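Local atomic coordinates of extracellular ligand-binding receptor (Verminephrobacter eiseniae, PDB entry 4M88), a protein that probably binds an amino acid or similar small solute outside the cytoplasm and passes it to a membrane ABC transporter. Residues Met79-Ile84 / Leu151-Ser156; Lys126-Glu131 / Gly251-Phe256; Ala145-Asp150 / Pro208-Ala213; Glu174-Lys179 / Ala195-Gln200; Ala213-Leu218 / Gln225-Leu230. All blocks are in the same frame, centred on the assembly; numbering follows the deposited sequence.

Contact 1. Residues Met79-Ile84 / Leu151-Ser156; sequences MGSAAI and LPTGTS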
# COMPACT_ATOMS: atom_id res chain seq x y z
N MSE A 79 -5.37 1.33 -7.04
CA MSE A 79 -4.95 0.06 -6.50
C MSE A 79 -5.05 -1.03 -7.56
O MSE A 79 -6.09 -1.18 -8.21
CB MSE A 79 -5.81 -0.30 -5.29
CG MSE A 79 -5.69 -1.75 -4.86
SE MSE A 79 -6.83 -2.06 -3.29
CE MSE A 79 -5.48 -1.67 -1.96
N GLY A 80 -3.97 -1.78 -7.74
CA GLY A 80 -3.95 -2.88 -8.70
C GLY A 80 -2.75 -2.75 -9.62
O GLY A 80 -2.58 -1.71 -10.26
N SER A 81 -1.93 -3.79 -9.68
CA SER A 81 -0.77 -3.83 -10.57
C SER A 81 -1.12 -3.57 -12.04
O SER A 81 -0.48 -2.75 -12.70
CB SER A 81 -0.07 -5.19 -10.46
OG SER A 81 0.26 -5.48 -9.11
N ALA A 82 -2.11 -4.30 -12.54
CA ALA A 82 -2.48 -4.21 -13.95
C ALA A 82 -2.97 -2.81 -14.28
O ALA A 82 -2.63 -2.26 -15.33
CB ALA A 82 -3.56 -5.24 -14.29
N ALA A 83 -3.78 -2.25 -13.38
CA ALA A 83 -4.32 -0.91 -13.55
C ALA A 83 -3.23 0.14 -13.64
O ALA A 83 -3.19 0.92 -14.59
CB ALA A 83 -5.28 -0.59 -12.40
N ILE A 84 -2.34 0.19 -12.64
CA ILE A 84 -1.26 1.19 -12.66
C ILE A 84 -0.32 1.00 -13.84
O ILE A 84 0.13 1.97 -14.47
CB ILE A 84 -0.49 1.22 -11.32
CG1 ILE A 84 -1.42 1.63 -10.18
CG2 ILE A 84 0.71 2.18 -11.39
CD1 ILE A 84 -0.84 1.33 -8.80
N LEU A 151 3.23 -12.55 -11.72
CA LEU A 151 2.62 -11.32 -12.19
C LEU A 151 3.81 -10.39 -12.40
O LEU A 151 4.84 -10.58 -11.76
CB LEU A 151 1.75 -10.76 -11.06
CG LEU A 151 0.57 -9.88 -11.38
CD1 LEU A 151 -0.38 -10.66 -12.27
CD2 LEU A 151 -0.13 -9.45 -10.10
N PRO A 152 3.69 -9.40 -13.31
CA PRO A 152 4.82 -8.48 -13.50
C PRO A 152 5.34 -7.82 -12.22
O PRO A 152 6.56 -7.75 -12.04
CB PRO A 152 4.25 -7.43 -14.45
CG PRO A 152 3.26 -8.20 -15.28
CD PRO A 152 2.65 -9.22 -14.34
N THR A 153 4.45 -7.35 -11.34
CA THR A 153 4.88 -6.73 -10.09
C THR A 153 5.46 -7.74 -9.08
O THR A 153 6.24 -7.38 -8.20
CB THR A 153 3.74 -5.97 -9.41
OG1 THR A 153 2.60 -6.82 -9.30
CG2 THR A 153 3.39 -4.73 -10.23
N GLY A 154 5.06 -9.00 -9.22
CA GLY A 154 5.63 -10.07 -8.42
C GLY A 154 7.04 -10.37 -8.87
O GLY A 154 7.94 -10.52 -8.05
N THR A 155 7.23 -10.46 -10.19
CA THR A 155 8.56 -10.64 -10.76
C THR A 155 9.47 -9.46 -10.40
O THR A 155 10.67 -9.63 -10.14
CB THR A 155 8.49 -10.78 -12.29
OG1 THR A 155 7.70 -11.93 -12.63
CG2 THR A 155 9.89 -10.96 -12.88
N SER A 156 8.89 -8.26 -10.38
CA SER A 156 9.63 -7.06 -9.98
C SER A 156 10.08 -7.20 -8.54
O SER A 156 11.23 -6.90 -8.22
CB SER A 156 8.77 -5.80 -10.15
OG SER A 156 9.41 -4.66 -9.58
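Ser81 and Thr153 face each other hydroxyl to hydroxyl, with 2.7 Å between Ser81 OG and Thr153 OG1, a hydrogen bond in which either oxygen could be the donor. Both residues stand in the first turn of a helix, 81-89 and 152-166, and their CA atoms are 6.4 Å apart. In Ser81 the hydroxyl is turned back beside its own backbone N (chi1 -54°), and from there it reaches across to the other helix. Thr153 carries OG1 between its backbone N and its carbonyl carbon (chi1 52°), which leaves the methyl CG2 beside the backbone N. Oxygen and methyl both press on the serine: Ser81 OG is 3.4 Å from Thr153 CG2 as well, and Ser81 CB sits only 3.5 Å from the same methyl, closer than ordinary van der Waals contact. Leu151, at the N-cap position of its helix, adds a lighter touch, its CD2 4.1 Å from Ser81 OG. Pro105 also packs on Ser81, while Ala107 and Leu110 pack on Thr153. Thr153 OG1 has a second partner, an oxygen of a bound glycerol, so two hydrogen bonds grip this one hydroxyl. Helix 81-89 follows strand 74-76 of the five-stranded sheet and helix 152-166 follows strand 143-149 of the seven-stranded one, so the pair bridges the two lobes. A glycerol, probably from the crystallisation liquor, on Thr153 at this junction is consistent with the interdomain ligand cleft of leucine-binding-type periplasmic proteins.

Contact 2. Residues Lys126-Glu131 / Gly251-Phe256; sequences KQEIEE and GIVQAF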
# COMPACT_ATOMS: atom_id res chain seq x y z
N LYS A 126 10.67 -1.72 -2.64
CA LYS A 126 12.11 -1.95 -2.61
C LYS A 126 12.69 -1.70 -1.22
O LYS A 126 13.47 -2.50 -0.68
CB LYS A 126 12.82 -1.08 -3.65
CG LYS A 126 14.34 -1.26 -3.68
CD LYS A 126 14.95 -0.61 -4.91
CE LYS A 126 16.47 -0.60 -4.81
NZ LYS A 126 17.08 -0.30 -6.13
N GLN A 127 12.29 -0.59 -0.61
CA GLN A 127 12.78 -0.27 0.72
C GLN A 127 12.22 -1.25 1.74
O GLN A 127 12.92 -1.64 2.67
CB GLN A 127 12.41 1.15 1.11
CG GLN A 127 13.22 1.61 2.32
CD GLN A 127 12.66 2.88 2.91
OE1 GLN A 127 11.85 3.57 2.30
NE2 GLN A 127 13.10 3.19 4.12
N GLU A 128 10.96 -1.64 1.57
CA GLU A 128 10.39 -2.65 2.47
C GLU A 128 11.14 -3.98 2.39
O GLU A 128 11.40 -4.62 3.41
CB GLU A 128 8.90 -2.86 2.18
CG GLU A 128 8.08 -1.61 2.47
CD GLU A 128 6.59 -1.89 2.61
OE1 GLU A 128 6.15 -2.99 2.20
OE2 GLU A 128 5.87 -1.01 3.13
N ILE A 129 11.45 -4.41 1.17
CA ILE A 129 12.19 -5.66 0.96
C ILE A 129 13.63 -5.59 1.51
O ILE A 129 14.13 -6.56 2.08
CB ILE A 129 12.19 -6.05 -0.53
CG1 ILE A 129 10.81 -6.61 -0.91
CG2 ILE A 129 13.26 -7.07 -0.84
CD1 ILE A 129 10.56 -6.63 -2.42
N GLU A 130 14.28 -4.44 1.33
CA GLU A 130 15.62 -4.26 1.90
C GLU A 130 15.58 -4.38 3.42
O GLU A 130 16.44 -5.01 4.03
CB GLU A 130 16.24 -2.94 1.46
CG GLU A 130 16.68 -2.94 -0.01
CD GLU A 130 17.02 -1.55 -0.55
OE1 GLU A 130 16.61 -0.54 0.07
OE2 GLU A 130 17.70 -1.47 -1.60
N GLU A 131 14.55 -3.77 4.01
CA GLU A 131 14.33 -3.86 5.45
C GLU A 131 14.06 -5.30 5.92
O GLU A 131 14.57 -5.73 6.95
CB GLU A 131 13.15 -2.97 5.84
CG GLU A 131 12.84 -2.96 7.32
CD GLU A 131 13.73 -2.01 8.10
OE1 GLU A 131 14.63 -1.39 7.48
OE2 GLU A 131 13.53 -1.89 9.32
N GLY A 251 5.78 -11.59 10.19
CA GLY A 251 6.18 -10.19 10.23
C GLY A 251 5.55 -9.42 9.08
O GLY A 251 5.56 -9.89 7.94
N ILE A 252 4.98 -8.26 9.38
CA ILE A 252 4.35 -7.42 8.37
C ILE A 252 5.11 -6.10 8.32
O ILE A 252 5.22 -5.40 9.32
CB ILE A 252 2.88 -7.11 8.72
CG1 ILE A 252 2.09 -8.39 8.94
CG2 ILE A 252 2.23 -6.27 7.62
CD1 ILE A 252 0.69 -8.14 9.51
N VAL A 253 5.66 -5.77 7.15
CA VAL A 253 6.35 -4.49 7.01
C VAL A 253 5.29 -3.43 6.83
O VAL A 253 4.46 -3.52 5.91
CB VAL A 253 7.26 -4.47 5.79
CG1 VAL A 253 8.09 -3.20 5.79
CG2 VAL A 253 8.17 -5.64 5.84
N GLN A 254 5.30 -2.42 7.70
CA GLN A 254 4.28 -1.38 7.65
C GLN A 254 4.83 -0.11 7.03
O GLN A 254 5.96 0.28 7.31
CB GLN A 254 3.78 -1.06 9.06
CG GLN A 254 3.21 -2.25 9.81
CD GLN A 254 1.84 -2.68 9.31
OE1 GLN A 254 1.50 -2.53 8.13
NE2 GLN A 254 1.05 -3.24 10.22
N ALA A 255 4.03 0.53 6.18
CA ALA A 255 4.45 1.78 5.55
C ALA A 255 3.88 2.97 6.31
O ALA A 255 4.20 4.13 5.99
CB ALA A 255 3.98 1.83 4.09
N PHE A 256 3.07 2.69 7.32
CA PHE A 256 2.39 3.74 8.07
C PHE A 256 2.38 3.33 9.53
O PHE A 256 2.53 2.14 9.83
CB PHE A 256 0.95 3.89 7.57
CG PHE A 256 0.85 4.22 6.12
CD1 PHE A 256 1.12 5.51 5.68
CD2 PHE A 256 0.49 3.25 5.19
CE1 PHE A 256 1.03 5.83 4.33
CE2 PHE A 256 0.40 3.57 3.84
CZ PHE A 256 0.67 4.86 3.41
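Glu128 on helix 125-138 and Val253 on strand 250-254 bring the two backbones nearest, their CA atoms 6.3 Å apart. Residues 126-131 are helical throughout; residues 251-254 are extended, and the chain leaves the strand at Ala255. Glu128 has its CG anti to the carbonyl carbon (chi1 -64°) and runs on extended from there: CB, CG and CD lie along the valine, while OE2 goes on to Ala255. Val253 answers with CG1, which is anti to its own backbone N (chi1 -173°) and rests 3.7 Å from both CB and CG of Glu128. The two side chains slide past each other in opposite directions, and the carboxylate carbon Glu128 CD is still 3.8 Å from Val253 CG1. This is helix-on-sheet packing of the alpha/beta sandwich: strand 250-254 lies between parallel strand 227-229 and antiparallel strand 345-349, and Ile346 of the latter also touches Val253. At the far end of the glutamate, Glu128 OE2 comes to 3.5 Å from Ala255 CB, a contact of van der Waals kind with no hydrogen bond across the two segments. Glu128 OE2 and Val253 O both hydrogen-bond to Ser231 OG, which ties the carboxylate to the strand through a third residue; the hydroxyl has one proton, so it may be shared, or the buried glutamate may carry one itself. On the other side of the strand, Gln254 points away from the helix and gives its NE2 to Glu286 OE2 and Tyr357 OH.

Contact 3. Residues Ala145-Asp150 / Pro208-Ala213; sequences ATLYQD and PPFIVA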
# COMPACT_ATOMS: atom_id res chain seq x y z
N ALA A 145 13.66 -18.17 1.63
CA ALA A 145 12.87 -18.52 0.45
C ALA A 145 11.88 -17.39 0.19
O ALA A 145 11.46 -16.70 1.13
CB ALA A 145 12.12 -19.82 0.68
N THR A 146 11.51 -17.18 -1.06
CA THR A 146 10.47 -16.21 -1.40
C THR A 146 9.39 -16.93 -2.20
O THR A 146 9.70 -17.64 -3.16
CB THR A 146 11.00 -15.05 -2.25
OG1 THR A 146 12.07 -14.40 -1.57
CG2 THR A 146 9.88 -14.04 -2.55
N LEU A 147 8.14 -16.75 -1.80
CA LEU A 147 6.99 -17.25 -2.57
C LEU A 147 6.37 -16.04 -3.26
O LEU A 147 5.98 -15.10 -2.58
CB LEU A 147 5.97 -17.88 -1.64
CG LEU A 147 4.63 -18.30 -2.27
CD1 LEU A 147 4.86 -19.38 -3.33
CD2 LEU A 147 3.67 -18.82 -1.20
N TYR A 148 6.30 -16.04 -4.59
CA TYR A 148 5.75 -14.84 -5.26
C TYR A 148 4.79 -15.19 -6.39
O TYR A 148 4.92 -16.22 -7.03
CB TYR A 148 6.88 -13.92 -5.75
CG TYR A 148 7.67 -14.46 -6.92
CD1 TYR A 148 7.43 -13.99 -8.21
CD2 TYR A 148 8.64 -15.43 -6.74
CE1 TYR A 148 8.14 -14.47 -9.28
CE2 TYR A 148 9.36 -15.92 -7.82
CZ TYR A 148 9.10 -15.42 -9.09
OH TYR A 148 9.79 -15.89 -10.18
N GLN A 149 3.80 -14.33 -6.61
CA GLN A 149 2.82 -14.63 -7.65
C GLN A 149 3.41 -14.27 -9.01
O GLN A 149 4.11 -13.26 -9.14
CB GLN A 149 1.51 -13.88 -7.44
CG GLN A 149 0.42 -14.30 -8.45
CD GLN A 149 -0.89 -13.56 -8.27
OE1 GLN A 149 -1.26 -13.19 -7.16
NE2 GLN A 149 -1.59 -13.34 -9.37
N ASP A 150 3.10 -15.10 -10.00
CA ASP A 150 3.56 -14.91 -11.37
C ASP A 150 2.79 -13.77 -12.04
O ASP A 150 1.84 -13.98 -12.80
CB ASP A 150 3.39 -16.21 -12.16
CG ASP A 150 4.01 -16.15 -13.54
OD1 ASP A 150 4.72 -15.16 -13.84
OD2 ASP A 150 3.78 -17.09 -14.33
N PRO A 208 -2.83 -8.73 -2.21
CA PRO A 208 -3.39 -9.15 -0.92
C PRO A 208 -4.01 -10.55 -0.83
O PRO A 208 -3.69 -11.26 0.12
CB PRO A 208 -4.42 -8.06 -0.63
CG PRO A 208 -3.85 -6.85 -1.26
CD PRO A 208 -3.16 -7.33 -2.52
N PRO A 209 -4.89 -10.95 -1.79
CA PRO A 209 -5.45 -12.29 -1.59
C PRO A 209 -4.41 -13.41 -1.75
O PRO A 209 -4.55 -14.47 -1.14
CB PRO A 209 -6.53 -12.39 -2.68
CG PRO A 209 -6.10 -11.42 -3.74
CD PRO A 209 -5.39 -10.30 -3.01
N PHE A 210 -3.37 -13.16 -2.55
CA PHE A 210 -2.28 -14.11 -2.72
C PHE A 210 -1.46 -14.23 -1.45
O PHE A 210 -0.99 -15.31 -1.10
CB PHE A 210 -1.38 -13.69 -3.89
CG PHE A 210 -0.23 -14.63 -4.14
CD1 PHE A 210 -0.37 -15.70 -5.01
CD2 PHE A 210 1.00 -14.43 -3.52
CE1 PHE A 210 0.69 -16.57 -5.25
CE2 PHE A 210 2.07 -15.30 -3.74
CZ PHE A 210 1.92 -16.37 -4.61
N ILE A 211 -1.27 -13.13 -0.75
CA ILE A 211 -0.51 -13.18 0.50
C ILE A 211 -1.25 -14.05 1.52
O ILE A 211 -0.66 -14.93 2.15
CB ILE A 211 -0.29 -11.78 1.07
CG1 ILE A 211 0.61 -10.98 0.12
CG2 ILE A 211 0.34 -11.86 2.45
CD1 ILE A 211 0.56 -9.49 0.38
N VAL A 212 -2.54 -13.81 1.68
CA VAL A 212 -3.34 -14.58 2.63
C VAL A 212 -3.36 -16.07 2.25
O VAL A 212 -3.12 -16.95 3.08
CB VAL A 212 -4.76 -14.03 2.75
CG1 VAL A 212 -5.56 -14.88 3.71
CG2 VAL A 212 -4.72 -12.58 3.24
N ALA A 213 -3.65 -16.34 0.99
CA ALA A 213 -3.69 -17.72 0.51
C ALA A 213 -2.33 -18.39 0.63
O ALA A 213 -2.25 -19.58 0.93
CB ALA A 213 -4.17 -17.77 -0.92
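Phe210, in the first turn of helix 208-220, packs on Leu147, Tyr148 and Gln149 of strand 143-149, a helix-over-sheet contact of the Rossmann-like alpha/beta lobe built on the seven-stranded sheet. The helix follows strand 201-205, which lies beside strand 143-149, and its segment 208-213 runs back over the sheet at 141° to strand 145-149 with axes 9.2 Å apart. No hydrogen bond joins the two segments; one aromatic ring does most of the work. Phe210 holds its ring anti to its backbone N, which projects it from the helix down to the strand. Gln149 lies across one face of the ring: its CB is 3.5 Å from the ring centroid of Phe210 and 11° off the ring normal, a CH-pi contact. The glutamine chain extends from there over the CD1 side, with its amide turned 42° from the ring plane. Along the strand, Leu147 CG approaches Phe210 CZ at 4.1 Å, obliquely to the ring, and the carbonyl carbon Tyr148 C comes to 3.6 Å from the same CZ. Leu187 of helix 184-195 and Val204 of strand 201-205 also touch Phe210, which is buried among them. Tyr148 points away from the helix, and its side chain packs on Met158 of helix 152-166. The glutamine oxygen Gln149 OE1 ends beyond the ring, 3.3 Å from Phe210 CB.

Contact 4. Residues Glu174-Lys179 / Ala195-Gln200; sequences ELNGVK and AALGAQ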
# COMPACT_ATOMS: atom_id res chain seq x y z
N GLU A 174 21.71 -17.30 1.33
CA GLU A 174 21.27 -18.09 0.19
C GLU A 174 19.80 -17.81 -0.03
O GLU A 174 19.01 -17.85 0.91
CB GLU A 174 21.49 -19.58 0.42
CG GLU A 174 20.99 -20.44 -0.73
CD GLU A 174 21.10 -21.92 -0.46
OE1 GLU A 174 21.62 -22.29 0.62
OE2 GLU A 174 20.68 -22.72 -1.32
N LEU A 175 19.43 -17.53 -1.28
CA LEU A 175 18.04 -17.19 -1.58
C LEU A 175 17.43 -18.15 -2.59
O LEU A 175 18.03 -18.42 -3.62
CB LEU A 175 17.97 -15.76 -2.11
CG LEU A 175 16.61 -15.31 -2.65
CD1 LEU A 175 15.60 -15.13 -1.51
CD2 LEU A 175 16.76 -14.02 -3.45
N ASN A 176 16.24 -18.67 -2.29
CA ASN A 176 15.49 -19.44 -3.28
C ASN A 176 14.16 -18.76 -3.55
O ASN A 176 13.50 -18.32 -2.62
CB ASN A 176 15.24 -20.87 -2.80
CG ASN A 176 16.51 -21.68 -2.74
OD1 ASN A 176 17.41 -21.51 -3.56
ND2 ASN A 176 16.59 -22.57 -1.76
N GLY A 177 13.77 -18.66 -4.81
CA GLY A 177 12.51 -18.00 -5.13
C GLY A 177 11.59 -18.94 -5.86
O GLY A 177 11.98 -19.53 -6.88
N VAL A 178 10.38 -19.08 -5.36
CA VAL A 178 9.41 -20.02 -5.92
C VAL A 178 8.21 -19.26 -6.46
O VAL A 178 7.52 -18.57 -5.72
CB VAL A 178 8.95 -21.02 -4.86
CG1 VAL A 178 7.90 -21.95 -5.44
CG2 VAL A 178 10.15 -21.83 -4.36
N LYS A 179 7.98 -19.37 -7.76
CA LYS A 179 6.89 -18.66 -8.41
C LYS A 179 5.63 -19.52 -8.32
O LYS A 179 5.71 -20.75 -8.34
CB LYS A 179 7.25 -18.40 -9.87
CG LYS A 179 6.36 -17.39 -10.57
CD LYS A 179 6.91 -17.01 -11.95
CE LYS A 179 7.06 -18.23 -12.85
NZ LYS A 179 7.37 -17.84 -14.26
N ALA A 195 8.63 -26.08 1.45
CA ALA A 195 8.82 -26.92 2.63
C ALA A 195 10.04 -27.82 2.51
O ALA A 195 10.61 -28.23 3.52
CB ALA A 195 7.57 -27.76 2.87
N ALA A 196 10.45 -28.11 1.28
CA ALA A 196 11.57 -29.01 1.04
C ALA A 196 12.93 -28.31 1.07
O ALA A 196 13.96 -28.97 0.99
CB ALA A 196 11.38 -29.74 -0.27
N LEU A 197 12.94 -26.99 1.21
CA LEU A 197 14.17 -26.20 1.03
C LEU A 197 15.04 -26.01 2.27
O LEU A 197 16.22 -25.69 2.15
CB LEU A 197 13.83 -24.82 0.46
CG LEU A 197 13.13 -24.86 -0.89
CD1 LEU A 197 12.95 -23.47 -1.46
CD2 LEU A 197 13.94 -25.72 -1.82
N GLY A 198 14.48 -26.20 3.46
CA GLY A 198 15.24 -25.95 4.67
C GLY A 198 15.58 -24.48 4.86
O GLY A 198 16.62 -24.13 5.43
N ALA A 199 14.70 -23.61 4.37
CA ALA A 199 14.87 -22.18 4.57
C ALA A 199 14.49 -21.83 6.01
O ALA A 199 13.66 -22.49 6.62
CB ALA A 199 14.02 -21.39 3.59
N GLN A 200 15.11 -20.77 6.54
CA GLN A 200 14.84 -20.34 7.90
C GLN A 200 13.71 -19.32 7.99
O GLN A 200 13.17 -19.06 9.08
CB GLN A 200 16.11 -19.77 8.52
CG GLN A 200 17.19 -20.80 8.69
CD GLN A 200 18.56 -20.17 8.78
OE1 GLN A 200 19.00 -19.52 7.83
NE2 GLN A 200 19.22 -20.32 9.92
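Strand 174-180 meets Leu197 through two of its residues, Asn176 first and Val178 two positions on. At the start, Glu174 reaches Lys143 in a long, weak ion pair. Leu175 points to the other face of the sheet, where helix 152-166 covers it. Asn176 is the main point of touch: its CB lies 3.7 Å from Leu197 CD1, and the two side chains cross at a slant. Val178 then brings CG2 to 4.4 Å from the same Leu197 CD1, a looser apolar touch; it packs also on Ala190, Gln193 and Ile194 of helix 184-195. Leu197 can serve both residues because its CG lies beside its backbone N (chi1 -60°) and the chain then runs out straight, carrying one methyl over the strand. Gly198, with positive phi (67°), breaks the helical backbone angles and leads toward strand 201-205. The contact thus belongs to the beta-alpha-beta crossover 174-180, 184-195, 201-205, which spans strand 143-149; Lys143 of that strand donates its NZ to Leu197 O. Across the two segments themselves the meeting is one of carbon with carbon near the surface, with CD1 as the shared atom, so it rests on fit and on partial exclusion of water rather than on directed bonds.

Contact 5. Residues Ala213-Leu218 / Gln225-Leu230; sequences AGIAAL and QPLFVL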
# COMPACT_ATOMS: atom_id res chain seq x y z
N ALA A 213 -3.65 -16.34 0.99
CA ALA A 213 -3.69 -17.72 0.51
C ALA A 213 -2.33 -18.39 0.63
O ALA A 213 -2.25 -19.58 0.93
CB ALA A 213 -4.17 -17.77 -0.92
N GLY A 214 -1.25 -17.62 0.39
CA GLY A 214 0.09 -18.16 0.44
C GLY A 214 0.49 -18.52 1.86
O GLY A 214 1.11 -19.55 2.11
N ILE A 215 0.14 -17.66 2.80
CA ILE A 215 0.39 -17.96 4.20
C ILE A 215 -0.33 -19.25 4.59
O ILE A 215 0.26 -20.13 5.22
CB ILE A 215 -0.05 -16.82 5.12
CG1 ILE A 215 0.82 -15.58 4.88
CG2 ILE A 215 0.04 -17.25 6.59
CD1 ILE A 215 0.33 -14.33 5.62
N ALA A 216 -1.60 -19.37 4.22
CA ALA A 216 -2.37 -20.54 4.62
C ALA A 216 -1.77 -21.80 4.02
O ALA A 216 -1.69 -22.83 4.68
CB ALA A 216 -3.82 -20.39 4.21
N ALA A 217 -1.34 -21.71 2.76
CA ALA A 217 -0.75 -22.85 2.08
C ALA A 217 0.56 -23.27 2.73
O ALA A 217 0.83 -24.46 2.91
CB ALA A 217 -0.54 -22.54 0.61
N LEU A 218 1.39 -22.28 3.08
CA LEU A 218 2.64 -22.56 3.77
C LEU A 218 2.41 -23.24 5.13
O LEU A 218 3.04 -24.25 5.43
CB LEU A 218 3.49 -21.29 3.91
CG LEU A 218 4.11 -20.75 2.62
CD1 LEU A 218 4.63 -19.33 2.83
CD2 LEU A 218 5.24 -21.66 2.11
N GLN A 225 8.25 -21.88 10.02
CA GLN A 225 9.25 -20.80 10.08
C GLN A 225 8.59 -19.43 10.01
O GLN A 225 7.45 -19.32 9.52
CB GLN A 225 10.24 -20.95 8.91
CG GLN A 225 11.26 -22.08 9.11
CD GLN A 225 10.65 -23.45 8.95
OE1 GLN A 225 9.64 -23.62 8.26
NE2 GLN A 225 11.25 -24.45 9.59
N PRO A 226 9.29 -18.38 10.47
CA PRO A 226 8.78 -17.01 10.31
C PRO A 226 8.46 -16.72 8.86
O PRO A 226 9.22 -17.10 7.97
CB PRO A 226 9.96 -16.15 10.77
CG PRO A 226 10.64 -17.00 11.79
CD PRO A 226 10.55 -18.40 11.25
N LEU A 227 7.33 -16.05 8.63
CA LEU A 227 6.93 -15.63 7.30
C LEU A 227 6.95 -14.11 7.32
O LEU A 227 6.64 -13.49 8.35
CB LEU A 227 5.53 -16.14 6.98
CG LEU A 227 5.26 -17.62 7.23
CD1 LEU A 227 3.79 -17.94 6.87
CD2 LEU A 227 6.21 -18.51 6.42
N PHE A 228 7.34 -13.49 6.21
CA PHE A 228 7.40 -12.04 6.16
C PHE A 228 6.57 -11.56 4.98
O PHE A 228 6.61 -12.16 3.90
CB PHE A 228 8.84 -11.55 5.98
CG PHE A 228 9.81 -12.18 6.93
CD1 PHE A 228 9.82 -11.84 8.27
CD2 PHE A 228 10.73 -13.12 6.47
CE1 PHE A 228 10.73 -12.42 9.14
CE2 PHE A 228 11.63 -13.71 7.34
CZ PHE A 228 11.63 -13.36 8.67
N VAL A 229 5.81 -10.50 5.19
CA VAL A 229 4.99 -9.96 4.12
C VAL A 229 5.12 -8.46 4.09
O VAL A 229 5.50 -7.84 5.08
CB VAL A 229 3.50 -10.33 4.29
CG1 VAL A 229 3.32 -11.84 4.36
CG2 VAL A 229 2.92 -9.67 5.53
N LEU A 230 4.81 -7.86 2.94
CA LEU A 230 4.88 -6.41 2.79
C LEU A 230 3.56 -5.76 3.19
O LEU A 230 2.65 -6.45 3.67
CB LEU A 230 5.23 -6.05 1.34
CG LEU A 230 6.50 -6.71 0.79
CD1 LEU A 230 6.78 -6.24 -0.64
CD2 LEU A 230 7.67 -6.41 1.69
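Leu227 of strand 227-229 meets Ile215 and Leu218 of helix 208-220, one methyl to each, in the tightly packed half of this contact. Its CG is turned beside the backbone N (chi1 -50°), which sends the forked end up to the helix: CD1 of Leu227 lies 3.8 Å from Ile215 CG2, and CD2 of Leu227 lies 4.0 Å from Leu218 CD1. The two leucines slide past each other in opposite directions, whereas Ile215 crosses Leu227 at a slant. Further along the strand the fit is slightly wider, with Ile215 CD1 4.1 Å from Val229 CG1 and the two side chains at about a right angle. The isoleucine reaches both strand residues because CG2 and the CG1-CD1 arm leave its CB in different directions. Helix 213-218 runs almost exactly against strand 227-229, at 176° with axes 10.5 Å apart, as expected in the beta-alpha-beta unit 201-205, 208-220, 227-229. Strand 201-205 closes the floor, where Val202 touches both leucines and Val204 touches Leu218. The loose side is marked by Ala216, which points away from the strand and is partly exposed, whereas Ala217 is partly covered by Leu187 and Ala191. Just before the strand begins, Gln225 and Pro226, partly exposed, keep clear of segment 213-218, although Gln225 O takes a hydrogen bond from NH1 of Arg219. All the pairs across the contact are aliphatic, so burial of methyl groups, without hydrogen bonds, holds this helix on its strand.

In the fold
Contacts 2 to 5 all reach the seven-stranded sheet of one lobe, while contact 1 joins that lobe, through helix 152-166, to helix 81-89 of the other. Contacts 3 and 5 are closest, with centres about 8 Å apart; they share Ala213 and helix 208-220. Contact 4 lies farthest out, its centre about 14 Å from that of contact 3, and touches it through neighbouring strands 174-180 and 143-149. Strands 227-229 and 250-254 likewise couple contact 5 to contact 2. Along the chain, contacts 3, 4 and 5 are nested within the loop closed by contact 2, whereas contact 1 crosses contact 2. Contact 1 probably lies where the lobes meet, at the likely ligand cleft.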